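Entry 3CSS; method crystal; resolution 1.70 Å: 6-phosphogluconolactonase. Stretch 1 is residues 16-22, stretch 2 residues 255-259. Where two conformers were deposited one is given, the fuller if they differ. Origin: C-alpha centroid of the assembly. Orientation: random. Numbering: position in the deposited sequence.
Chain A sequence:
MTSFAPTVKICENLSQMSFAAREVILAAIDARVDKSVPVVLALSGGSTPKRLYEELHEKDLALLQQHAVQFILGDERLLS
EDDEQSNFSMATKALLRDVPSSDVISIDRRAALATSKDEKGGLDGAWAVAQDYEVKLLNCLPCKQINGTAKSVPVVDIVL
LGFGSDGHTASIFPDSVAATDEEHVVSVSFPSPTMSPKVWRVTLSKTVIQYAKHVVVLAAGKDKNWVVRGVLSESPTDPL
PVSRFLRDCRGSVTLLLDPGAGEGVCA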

# COMPACT_ATOMS: atom_id res chain seq x y z
N GLN A 16 3.33 -11.84 -15.51
CA GLN A 16 3.49 -10.60 -16.25
C GLN A 16 3.24 -9.40 -15.35
O GLN A 16 3.94 -8.40 -15.43
CB GLN A 16 2.53 -10.59 -17.42
CG GLN A 16 2.64 -9.42 -18.35
CD GLN A 16 1.78 -9.59 -19.59
OE1 GLN A 16 0.90 -10.47 -19.65
NE2 GLN A 16 2.04 -8.77 -20.61
N MET A 17 2.23 -9.49 -14.49
CA MET A 17 1.93 -8.41 -13.57
C MET A 17 3.12 -8.13 -12.65
O MET A 17 3.51 -6.99 -12.46
CB MET A 17 0.71 -8.76 -12.73
CG MET A 17 0.23 -7.62 -11.92
SD MET A 17 -1.26 -8.12 -11.07
CE MET A 17 -2.38 -8.23 -12.46
N SER A 18 3.67 -9.20 -12.09
CA SER A 18 4.78 -9.08 -11.14
C SER A 18 6.03 -8.52 -11.82
O SER A 18 6.69 -7.67 -11.24
CB SER A 18 5.05 -10.42 -10.49
OG SER A 18 3.85 -10.91 -9.88
N PHE A 19 6.31 -8.96 -13.04
CA PHE A 19 7.46 -8.44 -13.81
C PHE A 19 7.30 -6.95 -14.10
O PHE A 19 8.26 -6.20 -14.00
CB PHE A 19 7.66 -9.17 -15.16
CG PHE A 19 7.91 -10.64 -15.06
CD1 PHE A 19 8.25 -11.26 -13.88
CD2 PHE A 19 7.83 -11.42 -16.20
CE1 PHE A 19 8.47 -12.62 -13.84
CE2 PHE A 19 8.05 -12.76 -16.15
CZ PHE A 19 8.38 -13.34 -14.98
N ALA A 20 6.08 -6.53 -14.45
CA ALA A 20 5.80 -5.11 -14.73
C ALA A 20 6.00 -4.22 -13.50
O ALA A 20 6.56 -3.13 -13.63
CB ALA A 20 4.39 -4.93 -15.29
N ALA A 21 5.58 -4.70 -12.33
CA ALA A 21 5.74 -3.95 -11.07
C ALA A 21 7.23 -3.85 -10.74
O ALA A 21 7.74 -2.80 -10.37
CB ALA A 21 4.98 -4.61 -9.93
N ARG A 22 7.94 -4.96 -10.93
CA ARG A 22 9.38 -4.98 -10.68
C ARG A 22 10.11 -3.93 -11.52
O ARG A 22 10.99 -3.23 -11.00
CB ARG A 22 9.96 -6.39 -10.94
CG ARG A 22 11.47 -6.48 -10.73
CD ARG A 22 11.94 -7.92 -10.84
NE ARG A 22 13.40 -8.00 -10.96
CZ ARG A 22 14.08 -8.06 -12.11
NH1 ARG A 22 13.45 -8.09 -13.28
NH2 ARG A 22 15.41 -8.10 -12.09
N LEU A 255 -2.00 1.15 -13.15
CA LEU A 255 -2.87 0.00 -12.84
C LEU A 255 -2.39 -1.21 -13.64
O LEU A 255 -2.41 -1.19 -14.86
CB LEU A 255 -4.32 0.28 -13.20
CG LEU A 255 -4.97 1.55 -12.64
CD1 LEU A 255 -6.51 1.52 -12.94
CD2 LEU A 255 -4.71 1.72 -11.17
N LEU A 256 -1.91 -2.24 -12.94
CA LEU A 256 -1.52 -3.52 -13.51
C LEU A 256 -2.63 -4.52 -13.22
O LEU A 256 -2.86 -4.87 -12.07
CB LEU A 256 -0.19 -4.00 -12.89
CG LEU A 256 0.99 -3.02 -13.03
CD1 LEU A 256 2.25 -3.53 -12.29
CD2 LEU A 256 1.31 -2.70 -14.49
N LEU A 257 -3.33 -4.94 -14.28
CA LEU A 257 -4.59 -5.64 -14.16
C LEU A 257 -4.53 -6.93 -14.95
O LEU A 257 -3.80 -7.00 -15.93
CB LEU A 257 -5.71 -4.78 -14.73
CG LEU A 257 -5.90 -3.37 -14.16
CD1 LEU A 257 -7.06 -2.71 -14.90
CD2 LEU A 257 -6.13 -3.41 -12.64
N ASP A 258 -5.34 -7.91 -14.56
CA ASP A 258 -5.48 -9.11 -15.36
C ASP A 258 -6.73 -8.91 -16.24
O ASP A 258 -7.40 -7.87 -16.13
CB ASP A 258 -5.52 -10.36 -14.47
CG ASP A 258 -6.89 -10.68 -13.93
OD1 ASP A 258 -7.10 -11.88 -13.64
OD2 ASP A 258 -7.74 -9.78 -13.79
N PRO A 259 -7.02 -9.87 -17.13
CA PRO A 259 -8.08 -9.60 -18.11
C PRO A 259 -9.47 -9.37 -17.47
O PRO A 259 -10.21 -8.48 -17.93
CB PRO A 259 -8.05 -10.82 -19.03
CG PRO A 259 -6.66 -11.37 -18.87
CD PRO A 259 -6.30 -11.11 -17.44

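A helix, residues 16-22, packs nearly antiparallel against the strand 255-257, their axes 8.6 Å apart at closest approach. No hydrogen bond crosses between them; the contact is apolar packing that buries 231 Å² in all, and Leu-256 is its centre. Gln-16, partly exposed, lies out of reach, its amide oxygen OE1 hydrogen-bonded elsewhere in the structure. Met-17 comes next, its CA 6.0 Å from that of Leu-256. Its CA-to-CB bond points sideways, but the long, unbranched chain, extended through chi1 and chi2 (both t) and bent at chi3 (m), brings its end to the strand. CG lies 3.8 Å from CB of Leu-256, while the terminal CE reaches the backbone, 3.4 Å from O of Leu-256 and 3.6 Å from N of Asp-258. Ser-18 points away, and the ring of exposed Phe-19 leads away. One turn after Met-17 the helix presents two alanines, whose small side chains let the strand leucine come close to the helix. CB of Ala-20 meets CD2 of Leu-256 at 3.9 Å; at Ala-21, CD1 of Leu-256 lies 3.8 Å from CB and 3.5 Å from the backbone N. Leu-256, branched and pointing toward the helix, thus touches both alanines with CD1, while CD2 adds a second contact with Ala-20. Arg-22 points away, its guanidinium hydrogen-bonded elsewhere.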